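PDB 5N6G: GTN Reductase from Agrobacterium tumefaciens, which binds flavin mononucleotide and, as an ene-reductase of the Old Yellow Enzyme family, probably reduces activated carbon-carbon double bonds with NADH or NADPH as electron source. Local coordinates for residues G102-T107 and P236-F241; A121-S126 and T142-A147; V266-T271 and F284-F289. All coordinates share one frame; numbering follows the deposited sequence. Where two conformers were deposited one is given.

Interaction 1: G102-T107 and P236-F241; sequences GRISHT and PANDIF
The guanidinium of R103 and the side chain of I104 reach from the loop after strand 94-99 to N238 and D239, in the loop after strand 227-231, so the contact bridges two loops that follow strands of the flavin-binding TIM barrel. I104 packs its aliphatic branches against the CB and amide of N238. Their side chains lie obliquely to one another; I104 CD1 comes closest, 3.7 Å from N238 CB, with CG1 beside it. The I104 branch CG2 faces the amide oxygen instead, 3.8 Å from N238 OD1. That amide is held from outside: ND2 is hydrogen-bonded to the carbonyl of N181, a residue lining the pocket of the bound 2-phenylacrylic acid, and OD1 to S126 OG in one of the two conformers of that serine. The N238 side chain itself lies about 5 Å from this ligand.

R103 supplies the polar half. Its chain, extended from CG to NE, carries the guanidinium to the carbonyls of N238 and D239. NH2 makes a weak hydrogen bond of 3.4 Å to N238 O, bent to 136° at the hydrogen, with the acceptor oblique to the guanidinium. D239 O lies near the guanidinium plane at its edge. D239 OD2, by contrast, is 4.4 Å from R103 NH2 and well out of that plane, probably a modest attraction of opposite charges with no N-H aimed at the oxygen; OD2 takes the N-H of K125, while NH1 bonds I122 O. Three waters bridge the segments. Water 1 links R103 NE to N238 O, water 2 links NH2 to D239 O, and water 3 accepts from R103 NH1 at 2.9 Å and donates to D239 OD2.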
ATOM      1  N   GLY A 102      -5.410   9.027   7.307  1.00 11.78           N
ATOM      2  CA  GLY A 102      -6.179  10.261   7.297  1.00 11.35           C
ATOM      3  C   GLY A 102      -7.537  10.102   7.940  1.00 11.95           C
ATOM      4  O   GLY A 102      -7.667   9.630   9.073  1.00 13.45           O
ATOM      5  N   ARG A 103      -8.591  10.511   7.223  1.00 11.51           N
ATOM      6  CA  ARG A 103      -9.924  10.532   7.811  1.00 12.28           C
ATOM      7  C   ARG A 103     -10.523   9.150   8.084  1.00 12.09           C
ATOM      8  O   ARG A 103     -11.578   9.079   8.726  1.00 13.14           O
ATOM      9  CB  ARG A 103     -10.885  11.305   6.912  1.00 13.23           C
ATOM     10  CG  ARG A 103     -11.236  10.597   5.609  1.00 11.97           C
ATOM     11  CD  ARG A 103     -12.133  11.493   4.759  1.00 14.80           C
ATOM     12  NE  ARG A 103     -12.568  10.815   3.538  1.00 13.16           N
ATOM     13  CZ  ARG A 103     -13.669  11.127   2.864  1.00 15.35           C
ATOM     14  NH1 ARG A 103     -14.473  12.118   3.238  1.00 16.18           N
ATOM     15  NH2 ARG A 103     -13.985  10.430   1.776  1.00 16.67           N
ATOM     16  N   ILE A 104      -9.900   8.076   7.607  1.00 13.19           N
ATOM     17  CA  ILE A 104     -10.481   6.730   7.736  1.00 12.69           C
ATOM     18  C   ILE A 104      -9.974   6.158   9.053  1.00 14.44           C
ATOM     19  O   ILE A 104      -9.076   5.316   9.105  1.00 13.81           O
ATOM     20  CB  ILE A 104     -10.135   5.851   6.539  1.00 11.66           C
ATOM     21  CG1 ILE A 104     -10.504   6.559   5.225  1.00 13.72           C
ATOM     22  CG2 ILE A 104     -10.843   4.538   6.642  1.00 13.09           C
ATOM     23  CD1 ILE A 104     -11.994   6.883   5.064  1.00 15.83           C
ATOM     24  N   SER A 105     -10.567   6.626  10.150  1.00 13.63           N
ATOM     25  CA  SER A 105     -10.142   6.216  11.482  1.00 14.10           C
ATOM     26  C   SER A 105     -11.277   6.488  12.470  1.00 14.71           C
ATOM     27  O   SER A 105     -12.383   6.886  12.095  1.00 14.52           O
ATOM     28  CB  SER A 105      -8.845   6.933  11.870  1.00 13.54           C
ATOM     29  OG  SER A 105      -8.272   6.448  13.086  1.00 16.71           O
ATOM     30  N   HIS A 106     -10.990   6.239  13.741  1.00 14.75           N
ATOM     31  CA  HIS A 106     -11.951   6.383  14.818  1.00 14.78           C
ATOM     32  C   HIS A 106     -11.237   7.025  15.994  1.00 15.38           C
ATOM     33  O   HIS A 106     -10.039   6.825  16.178  1.00 15.70           O
ATOM     34  CB  HIS A 106     -12.525   5.015  15.209  1.00 18.94           C
ATOM     35  CG  HIS A 106     -13.685   5.087  16.152  1.00 21.09           C
ATOM     36  ND1 HIS A 106     -13.531   4.961  17.517  1.00 28.33           N
ATOM     37  CD2 HIS A 106     -15.015   5.236  15.933  1.00 21.69           C
ATOM     38  CE1 HIS A 106     -14.711   5.060  18.098  1.00 23.66           C
ATOM     39  NE2 HIS A 106     -15.629   5.210  17.159  1.00 25.36           N
ATOM     40  N   THR A 107     -11.968   7.835  16.753  1.00 16.22           N
ATOM     41  CA  THR A 107     -11.364   8.531  17.890  1.00 16.32           C
ATOM     42  C   THR A 107     -10.688   7.571  18.866  1.00 18.14           C
ATOM     43  O   THR A 107      -9.664   7.924  19.459  1.00 20.85           O
ATOM     44  CB  THR A 107     -12.414   9.351  18.621  1.00 18.32           C
ATOM     45  OG1 THR A 107     -13.485   8.484  19.040  1.00 22.22           O
ATOM     46  CG2 THR A 107     -12.943  10.463  17.733  1.00 18.89           C
ATOM     47  N   PRO A 236     -13.039   3.539  -5.933  1.00 17.16           N
ATOM     48  CA  PRO A 236     -14.022   4.197  -5.062  1.00 20.11           C
ATOM     49  C   PRO A 236     -13.840   3.888  -3.583  1.00 18.49           C
ATOM     50  O   PRO A 236     -14.708   4.232  -2.770  1.00 19.00           O
ATOM     51  CB  PRO A 236     -15.323   3.605  -5.578  1.00 17.76           C
ATOM     52  CG  PRO A 236     -14.969   2.202  -5.949  1.00 18.58           C
ATOM     53  CD  PRO A 236     -13.558   2.266  -6.463  1.00 17.64           C
ATOM     54  N   ALA A 237     -12.760   3.222  -3.235  1.00 14.41           N
ATOM     55  CA  ALA A 237     -12.513   2.832  -1.854  1.00 16.07           C
ATOM     56  C   ALA A 237     -12.639   4.020  -0.905  1.00 17.48           C
ATOM     57  O   ALA A 237     -12.145   5.114  -1.171  1.00 15.95           O
ATOM     58  CB  ALA A 237     -11.109   2.235  -1.745  1.00 19.49           C
ATOM     59  N   ASN A 238     -13.253   3.761   0.248  1.00 13.80           N
ATOM     60  CA  ASN A 238     -13.308   4.723   1.343  1.00 15.53           C
ATOM     61  C   ASN A 238     -13.940   6.047   0.913  1.00 13.68           C
ATOM     62  O   ASN A 238     -13.551   7.133   1.364  1.00 14.96           O
ATOM     63  CB  ASN A 238     -11.926   4.893   1.962  1.00 16.31           C
ATOM     64  CG  ASN A 238     -11.483   3.610   2.654  1.00 13.17           C
ATOM     65  OD1 ASN A 238     -12.231   3.072   3.481  1.00 18.65           O
ATOM     66  ND2 ASN A 238     -10.353   3.054   2.237  1.00 15.97           N
ATOM     67  N   ASP A 239     -14.984   5.938   0.097  1.00 14.13           N
ATOM     68  CA  ASP A 239     -15.940   7.015  -0.151  1.00 14.21           C
ATOM     69  C   ASP A 239     -15.354   8.177  -0.949  1.00 15.66           C
ATOM     70  O   ASP A 239     -15.891   9.288  -0.887  1.00 20.20           O
ATOM     71  CB  ASP A 239     -16.504   7.535   1.181  1.00 17.38           C
ATOM     72  CG  ASP A 239     -17.840   8.205   1.043  1.00 23.93           C
ATOM     73  OD1 ASP A 239     -18.601   7.852   0.116  1.00 26.29           O
ATOM     74  OD2 ASP A 239     -18.160   9.081   1.903  1.00 23.46           O
ATOM     75  N   ILE A 240     -14.295   7.953  -1.720  1.00 16.48           N
ATOM     76  CA  ILE A 240     -13.560   9.015  -2.401  1.00 14.32           C
ATOM     77  C   ILE A 240     -14.003   9.076  -3.858  1.00 16.72           C
ATOM     78  O   ILE A 240     -14.506   8.086  -4.414  1.00 15.98           O
ATOM     79  CB  ILE A 240     -12.038   8.789  -2.256  1.00 14.27           C
ATOM     80  CG1 ILE A 240     -11.283  10.096  -2.397  1.00 16.07           C
ATOM     81  CG2 ILE A 240     -11.525   7.743  -3.238  1.00 15.62           C
ATOM     82  CD1 ILE A 240      -9.933  10.065  -1.724  1.00 18.09           C
ATOM     83  N   PHE A 241     -13.910  10.268  -4.453  1.00 15.27           N
ATOM     84  CA  PHE A 241     -14.370  10.494  -5.825  1.00 14.74           C
ATOM     85  C   PHE A 241     -13.482  11.520  -6.518  1.00 18.00           C
ATOM     86  O   PHE A 241     -13.126  12.541  -5.936  1.00 16.26           O
ATOM     87  CB  PHE A 241     -15.834  10.969  -5.859  1.00 15.70           C
ATOM     88  CG  PHE A 241     -16.323  11.405  -7.215  1.00 15.22           C
ATOM     89  CD1 PHE A 241     -16.883  10.494  -8.108  1.00 20.17           C
ATOM     90  CD2 PHE A 241     -16.267  12.738  -7.587  1.00 17.55           C
ATOM     91  CE1 PHE A 241     -17.348  10.924  -9.368  1.00 18.80           C
ATOM     92  CE2 PHE A 241     -16.725  13.153  -8.818  1.00 19.99           C
ATOM     93  CZ  PHE A 241     -17.269  12.227  -9.711  1.00 18.73           C
TER
HETATM   94  O   HOH W   1     -11.383   8.722   1.895  1.00 14.11           O
HETATM   95  O   HOH W   2     -15.490  11.848  -0.559  1.00 19.33           O
HETATM   96  O   HOH W   3     -17.259  11.716   2.358  1.00 23.28           O

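Interaction 2: A121-S126 and T142-A147; sequences AITAKS and TSEPRA
T142 and S126 join beside strands 127-131 and 137-141, which are consecutive and consistent with a beta-hairpin, and from there the flanking chains 121-126 and 142-147 run back in nearly opposite directions, 161° apart end to end. The direct hydrogen bonding is a single backbone bond, T142 N to S126 O, 3.1 Å long and nearly straight at 165°; the donor stands above the carbonyl plane.

Water carries further polar links. Water 4 accepts from A124 N and T142 OG1 and donates to S143 O, while water 5 donates to both A124 O and T142 O. The T142 hydroxyl lies 3.0 Å from A124 O, but the angle is too poor for a hydrogen bond.

Van der Waals contacts continue toward A121. The ring of P145 crosses T123 obliquely, with P145 CD 3.5 Å from T123 OG1, and P145 also touches A118 of strand 117-118, which pairs in parallel with strand 146-147. Because T123 OG1 stands anti to the carbonyl carbon (chi1 -55°), it faces E144 as well as the proline, leaving CG2 toward T142 O. At the far end A121 CB rests 3.5 Å from P145 O.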
ATOM      1  N   ALA A 121     -12.355  18.807   6.467  1.00 15.87           N
ATOM      2  CA  ALA A 121     -13.174  18.189   7.515  1.00 14.63           C
ATOM      3  C   ALA A 121     -14.475  17.675   6.890  1.00 15.84           C
ATOM      4  O   ALA A 121     -15.560  18.226   7.080  1.00 19.48           O
ATOM      5  CB  ALA A 121     -13.442  19.186   8.639  1.00 19.73           C
ATOM      6  N   ILE A 122     -14.326  16.601   6.113  1.00 15.31           N
ATOM      7  CA  ILE A 122     -15.443  15.907   5.465  1.00 15.04           C
ATOM      8  C   ILE A 122     -15.406  14.455   5.936  1.00 14.19           C
ATOM      9  O   ILE A 122     -14.453  13.725   5.631  1.00 14.99           O
ATOM     10  CB  ILE A 122     -15.360  15.979   3.936  1.00 16.19           C
ATOM     11  CG1 ILE A 122     -15.285  17.439   3.483  1.00 19.89           C
ATOM     12  CG2 ILE A 122     -16.595  15.307   3.325  1.00 17.08           C
ATOM     13  CD1 ILE A 122     -14.875  17.584   2.026  1.00 19.91           C
ATOM     14  N   THR A 123     -16.427  14.055   6.693  1.00 14.87           N
ATOM     15  CA  THR A 123     -16.501  12.703   7.227  1.00 17.77           C
ATOM     16  C   THR A 123     -16.712  11.692   6.101  1.00 17.88           C
ATOM     17  O   THR A 123     -17.516  11.914   5.190  1.00 16.74           O
ATOM     18  CB  THR A 123     -17.642  12.594   8.237  1.00 20.81           C
ATOM     19  OG1 THR A 123     -17.494  13.590   9.262  1.00 18.89           O
ATOM     20  CG2 THR A 123     -17.652  11.206   8.891  1.00 18.61           C
ATOM     21  N   ALA A 124     -15.995  10.575   6.180  1.00 16.69           N
ATOM     22  CA  ALA A 124     -16.185   9.484   5.224  1.00 16.02           C
ATOM     23  C   ALA A 124     -17.352   8.609   5.634  1.00 16.94           C
ATOM     24  O   ALA A 124     -17.538   8.319   6.820  1.00 17.12           O
ATOM     25  CB  ALA A 124     -14.939   8.614   5.144  1.00 13.53           C
ATOM     26  N   LYS A 125     -18.136   8.177   4.638  1.00 14.96           N
ATOM     27  CA  LYS A 125     -19.123   7.123   4.837  1.00 17.41           C
ATOM     28  C   LYS A 125     -18.371   5.810   4.684  1.00 24.56           C
ATOM     29  O   LYS A 125     -18.378   5.152   3.643  1.00 23.06           O
ATOM     30  CB  LYS A 125     -20.283   7.248   3.864  1.00 23.52           C
ATOM     31  CG  LYS A 125     -21.425   6.278   4.201  1.00 30.59           C
ATOM     32  CD  LYS A 125     -22.711   6.656   3.472  1.00 48.71           C
ATOM     33  CE  LYS A 125     -23.720   5.515   3.492  1.00 62.28           C
ATOM     34  NZ  LYS A 125     -23.743   4.773   2.194  1.00 80.32           N
ATOM     35  N   SER A 126     -17.668   5.443   5.755  0.69 18.19           N
ATOM     36  CA  SER A 126     -16.810   4.270   5.782  0.69 18.15           C
ATOM     37  C   SER A 126     -16.932   3.630   7.158  0.69 19.90           C
ATOM     38  O   SER A 126     -17.516   4.198   8.084  0.69 20.77           O
ATOM     39  CB  SER A 126     -15.348   4.632   5.480  0.69 16.97           C
ATOM     40  OG  SER A 126     -14.578   3.475   5.207  0.69 40.10           O
ATOM     41  N   THR A 142     -16.552   5.513  10.706  1.00 16.97           N
ATOM     42  CA  THR A 142     -15.391   6.367  10.909  1.00 14.44           C
ATOM     43  C   THR A 142     -15.824   7.707  11.507  1.00 18.29           C
ATOM     44  O   THR A 142     -16.929   8.198  11.281  1.00 21.41           O
ATOM     45  CB  THR A 142     -14.600   6.570   9.615  1.00 18.39           C
ATOM     46  OG1 THR A 142     -15.457   7.012   8.557  1.00 17.07           O
ATOM     47  CG2 THR A 142     -13.930   5.247   9.225  1.00 17.60           C
ATOM     48  N   SER A 143     -14.909   8.293  12.267  1.00 15.57           N
ATOM     49  CA  SER A 143     -15.168   9.482  13.057  1.00 16.26           C
ATOM     50  C   SER A 143     -15.066  10.746  12.206  1.00 15.59           C
ATOM     51  O   SER A 143     -14.415  10.781  11.153  1.00 19.78           O
ATOM     52  CB  SER A 143     -14.152   9.558  14.205  1.00 19.54           C
ATOM     53  OG  SER A 143     -14.312   8.482  15.108  1.00 19.51           O
ATOM     54  N   GLU A 144     -15.669  11.820  12.717  1.00 16.23           N
ATOM     55  CA  GLU A 144     -15.546  13.141  12.095  1.00 16.24           C
ATOM     56  C   GLU A 144     -14.096  13.613  12.127  1.00 16.00           C
ATOM     57  O   GLU A 144     -13.526  13.721  13.227  1.00 18.16           O
ATOM     58  CB  GLU A 144     -16.380  14.178  12.848  1.00 20.51           C
ATOM     59  CG  GLU A 144     -17.835  13.955  12.868  1.00 29.08           C
ATOM     60  CD  GLU A 144     -18.573  15.112  13.538  1.00 51.45           C
ATOM     61  OE1 GLU A 144     -18.027  15.739  14.486  1.00 24.04           O
ATOM     62  OE2 GLU A 144     -19.701  15.396  13.102  1.00 47.49           O
ATOM     63  N   PRO A 145     -13.488  13.960  10.995  1.00 16.76           N
ATOM     64  CA  PRO A 145     -12.098  14.420  10.993  1.00 16.23           C
ATOM     65  C   PRO A 145     -11.985  15.923  11.171  1.00 19.55           C
ATOM     66  O   PRO A 145     -12.936  16.674  10.957  1.00 22.95           O
ATOM     67  CB  PRO A 145     -11.599  14.037   9.595  1.00 15.33           C
ATOM     68  CG  PRO A 145     -12.837  14.183   8.757  1.00 17.32           C
ATOM     69  CD  PRO A 145     -13.992  13.771   9.621  1.00 18.48           C
ATOM     70  N   ARG A 146     -10.777  16.349  11.537  1.00 14.60           N
ATOM     71  CA  ARG A 146     -10.422  17.760  11.557  1.00 16.63           C
ATOM     72  C   ARG A 146      -9.462  18.052  10.417  1.00 16.58           C
ATOM     73  O   ARG A 146      -8.689  17.181   9.996  1.00 16.01           O
ATOM     74  CB  ARG A 146      -9.789  18.179  12.891  1.00 19.18           C
ATOM     75  CG  ARG A 146      -8.460  17.552  13.200  1.00 18.31           C
ATOM     76  CD  ARG A 146      -7.871  18.148  14.526  1.00 22.02           C
ATOM     77  NE  ARG A 146      -6.519  17.624  14.742  1.00 24.22           N
ATOM     78  CZ  ARG A 146      -5.412  18.150  14.214  1.00 24.23           C
ATOM     79  NH1 ARG A 146      -5.469  19.249  13.471  1.00 26.55           N
ATOM     80  NH2 ARG A 146      -4.246  17.565  14.425  1.00 23.09           N
ATOM     81  N   ALA A 147      -9.508  19.288   9.926  1.00 16.78           N
ATOM     82  CA  ALA A 147      -8.673  19.690   8.803  1.00 16.05           C
ATOM     83  C   ALA A 147      -7.266  20.030   9.292  1.00 14.14           C
ATOM     84  O   ALA A 147      -7.095  20.711  10.310  1.00 16.11           O
ATOM     85  CB  ALA A 147      -9.276  20.888   8.084  1.00 18.84           C
TER
HETATM   86  O   HOH W   4     -14.294   9.781   8.539  1.00 15.67           O
HETATM   87  O   HOH W   5     -18.647   7.759   9.221  1.00 21.24           O

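Interaction 3: V266-T271 and F284-F289; sequences VVEGAT and FDYASF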
ATOM      1  N   VAL A 266       0.525   0.087  -9.349  1.00 13.89           N
ATOM      2  CA  VAL A 266      -0.741   0.661  -9.795  0.56 14.50           C
ATOM      3  C   VAL A 266      -1.864  -0.355  -9.637  1.00 20.07           C
ATOM      4  O   VAL A 266      -1.766  -1.490 -10.126  1.00 16.61           O
ATOM      5  CB  VAL A 266      -0.651   1.156 -11.251  0.56 15.69           C
ATOM      6  CG1 VAL A 266      -0.288   0.025 -12.200  0.56 24.43           C
ATOM      7  CG2 VAL A 266      -1.953   1.811 -11.685  0.56 20.93           C
ATOM      8  N   VAL A 267      -2.938   0.074  -8.977  1.00 15.95           N
ATOM      9  CA  VAL A 267      -4.206  -0.651  -8.914  1.00 14.52           C
ATOM     10  C   VAL A 267      -5.010  -0.250 -10.138  1.00 14.64           C
ATOM     11  O   VAL A 267      -5.375   0.923 -10.302  1.00 17.69           O
ATOM     12  CB  VAL A 267      -4.979  -0.322  -7.624  1.00 13.57           C
ATOM     13  CG1 VAL A 267      -6.330  -1.043  -7.588  1.00 17.12           C
ATOM     14  CG2 VAL A 267      -4.154  -0.662  -6.377  1.00 15.85           C
ATOM     15  N   GLU A 268      -5.321  -1.225 -10.982  1.00 15.26           N
ATOM     16  CA  GLU A 268      -6.054  -0.997 -12.214  1.00 16.74           C
ATOM     17  C   GLU A 268      -7.534  -1.255 -11.958  1.00 18.96           C
ATOM     18  O   GLU A 268      -7.961  -2.406 -11.829  1.00 19.03           O
ATOM     19  CB  GLU A 268      -5.498  -1.894 -13.318  1.00 17.82           C
ATOM     20  CG  GLU A 268      -4.034  -1.569 -13.603  1.00 21.06           C
ATOM     21  CD  GLU A 268      -3.364  -2.523 -14.582  1.00 27.43           C
ATOM     22  OE1 GLU A 268      -3.660  -3.744 -14.571  1.00 24.98           O
ATOM     23  OE2 GLU A 268      -2.518  -2.032 -15.355  1.00 23.73           O
ATOM     24  N   GLY A 269      -8.315  -0.184 -11.888  1.00 17.37           N
ATOM     25  CA  GLY A 269      -9.735  -0.298 -11.636  1.00 16.26           C
ATOM     26  C   GLY A 269     -10.117  -0.108 -10.182  1.00 15.95           C
ATOM     27  O   GLY A 269      -9.379   0.443  -9.367  1.00 16.96           O
ATOM     28  N   ALA A 270     -11.326  -0.562  -9.864  1.00 16.19           N
ATOM     29  CA  ALA A 270     -11.775  -0.530  -8.479  1.00 16.92           C
ATOM     30  C   ALA A 270     -11.039  -1.598  -7.682  1.00 17.08           C
ATOM     31  O   ALA A 270     -10.969  -2.757  -8.097  1.00 21.41           O
ATOM     32  CB  ALA A 270     -13.287  -0.747  -8.414  1.00 16.94           C
ATOM     33  N   THR A 271     -10.463  -1.209  -6.545  1.00 18.48           N
ATOM     34  CA  THR A 271      -9.684  -2.159  -5.761  1.00 17.78           C
ATOM     35  C   THR A 271     -10.552  -3.337  -5.368  1.00 20.84           C
ATOM     36  O   THR A 271     -11.542  -3.172  -4.646  1.00 19.86           O
ATOM     37  CB  THR A 271      -9.124  -1.481  -4.510  1.00 19.24           C
ATOM     38  OG1 THR A 271      -8.602  -0.191  -4.856  1.00 19.92           O
ATOM     39  CG2 THR A 271      -8.011  -2.346  -3.931  1.00 16.81           C
ATOM     40  N   PHE A 284     -10.363   5.702 -17.876  1.00 16.12           N
ATOM     41  CA  PHE A 284      -8.955   5.975 -17.626  1.00 15.77           C
ATOM     42  C   PHE A 284      -8.109   5.166 -18.598  1.00 18.71           C
ATOM     43  O   PHE A 284      -8.384   3.987 -18.846  1.00 22.40           O
ATOM     44  CB  PHE A 284      -8.586   5.616 -16.183  1.00 15.47           C
ATOM     45  CG  PHE A 284      -7.246   6.130 -15.744  1.00 14.29           C
ATOM     46  CD1 PHE A 284      -7.103   7.419 -15.291  1.00 13.22           C
ATOM     47  CD2 PHE A 284      -6.134   5.310 -15.751  1.00 14.47           C
ATOM     48  CE1 PHE A 284      -5.877   7.908 -14.886  1.00 15.97           C
ATOM     49  CE2 PHE A 284      -4.895   5.784 -15.332  1.00 14.38           C
ATOM     50  CZ  PHE A 284      -4.769   7.085 -14.891  1.00 15.28           C
ATOM     51  N   ASP A 285      -7.075   5.810 -19.141  1.00 16.21           N
ATOM     52  CA  ASP A 285      -6.164   5.205 -20.114  1.00 16.68           C
ATOM     53  C   ASP A 285      -4.875   4.849 -19.366  1.00 18.82           C
ATOM     54  O   ASP A 285      -4.046   5.716 -19.083  1.00 17.57           O
ATOM     55  CB  ASP A 285      -5.943   6.185 -21.263  1.00 16.95           C
ATOM     56  CG  ASP A 285      -5.094   5.615 -22.378  1.00 22.42           C
ATOM     57  OD1 ASP A 285      -4.331   4.643 -22.154  1.00 23.64           O
ATOM     58  OD2 ASP A 285      -5.180   6.184 -23.484  1.00 29.22           O
ATOM     59  N   TYR A 286      -4.716   3.568 -19.015  1.00 17.10           N
ATOM     60  CA  TYR A 286      -3.546   3.154 -18.246  1.00 14.67           C
ATOM     61  C   TYR A 286      -2.269   3.154 -19.088  1.00 15.18           C
ATOM     62  O   TYR A 286      -1.180   3.332 -18.533  1.00 17.77           O
ATOM     63  CB  TYR A 286      -3.790   1.776 -17.637  1.00 18.23           C
ATOM     64  CG  TYR A 286      -4.860   1.823 -16.578  1.00 15.30           C
ATOM     65  CD1 TYR A 286      -4.538   2.060 -15.259  1.00 16.61           C
ATOM     66  CD2 TYR A 286      -6.209   1.695 -16.918  1.00 19.66           C
ATOM     67  CE1 TYR A 286      -5.526   2.141 -14.273  1.00 16.39           C
ATOM     68  CE2 TYR A 286      -7.198   1.781 -15.938  1.00 18.70           C
ATOM     69  CZ  TYR A 286      -6.849   1.990 -14.635  1.00 18.48           C
ATOM     70  OH  TYR A 286      -7.849   2.066 -13.671  1.00 19.46           O
ATOM     71  N   ALA A 287      -2.371   2.959 -20.400  1.00 16.45           N
ATOM     72  CA  ALA A 287      -1.193   3.098 -21.266  1.00 18.55           C
ATOM     73  C   ALA A 287      -0.688   4.538 -21.305  1.00 18.58           C
ATOM     74  O   ALA A 287       0.526   4.775 -21.327  1.00 18.84           O
ATOM     75  CB  ALA A 287      -1.523   2.619 -22.672  1.00 23.89           C
ATOM     76  N   SER A 288      -1.604   5.509 -21.375  1.00 16.41           N
ATOM     77  CA  SER A 288      -1.224   6.921 -21.379  1.00 17.63           C
ATOM     78  C   SER A 288      -0.567   7.296 -20.059  1.00 16.93           C
ATOM     79  O   SER A 288       0.407   8.066 -20.013  1.00 16.16           O
ATOM     80  CB  SER A 288      -2.478   7.773 -21.618  1.00 26.23           C
ATOM     81  OG  SER A 288      -2.222   9.153 -21.409  1.00 27.33           O
ATOM     82  N   PHE A 289      -1.105   6.752 -18.976  1.00 16.98           N
ATOM     83  CA  PHE A 289      -0.575   6.955 -17.634  1.00 13.73           C
ATOM     84  C   PHE A 289       0.850   6.426 -17.520  1.00 14.17           C
ATOM     85  O   PHE A 289       1.758   7.134 -17.054  1.00 14.12           O
ATOM     86  CB  PHE A 289      -1.541   6.263 -16.664  1.00 15.17           C
ATOM     87  CG  PHE A 289      -1.160   6.286 -15.222  1.00 13.63           C
ATOM     88  CD1 PHE A 289      -0.928   7.476 -14.536  1.00 14.56           C
ATOM     89  CD2 PHE A 289      -1.096   5.093 -14.511  1.00 18.62           C
ATOM     90  CE1 PHE A 289      -0.621   7.462 -13.188  1.00 14.88           C
ATOM     91  CE2 PHE A 289      -0.786   5.075 -13.175  1.00 21.21           C
ATOM     92  CZ  PHE A 289      -0.548   6.256 -12.508  1.00 14.79           C
TER
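Y286, in the first turn of helix 286-295, lays its ring against E268 and G269 just beyond strand 263-267, within a beta-alpha-beta unit of the barrel. The tightly packed part is centred on this ring. E268 CB sits over one face, 4.1 Å above the plane and offset toward the rim; F284 CD2 lies over the centre of the opposite face, at 3.4 Å. The side chains of E268 and Y286 cross obliquely, E268 CG approaching Y286 CD1 to 4.0 Å. At the ring's end, G269 N donates to Y286 OH over 2.9 Å, although the angle at the hydrogen is only 133°.

V266, in one of its two conformers, packs closely too: CG2 meets the edge of the F289 ring at CE2, 3.8 Å away. F289 is backed by Y249 and V253 of helix 245-256. Looser is the approach of V266 CG2 to the Y286 ring edge, 4.4 Å from CD1. Toward solvent, the exposed D285 caps the helix: its OD1 accepts from S288 N at 3.0 Å, from above the carboxylate plane.

CB, CG and the backbone at CA and C of E268 meet the tyrosine, while OE1 turns to R275 in a salt bridge and to Y308 in a hydrogen bond. The chemistry thus implies two kinds of anchoring: the phenol oxygen satisfies a buried backbone N-H, while apolar contacts fit the helix start to the strand whose V267 side chain lies about 4 Å from the flavin.

How the interactions relate
Following the chain from its N terminus, 102-107 comes first, after barrel strand 94-99. Interaction 2 then closes the short 121-126 to 142-147 loop, which contains strands 127-131 and 137-141, probably a hairpin. Only after strands 174-178 and 227-231 does 236-241 complete interaction 1, so interaction 2 is nested within the 102-241 span. Their centres lie 7 Å apart: H106 and S143 join 142-147 to 102-107, and K125 and D239 tie 121-126 to 236-241. Interaction 3 follows in series, closing 266-271 onto 284-289 and joining strand 263-267 to the following helix. It meets interaction 1 through P236 and A270 but stays about 12 Å from interaction 2, nearest atoms.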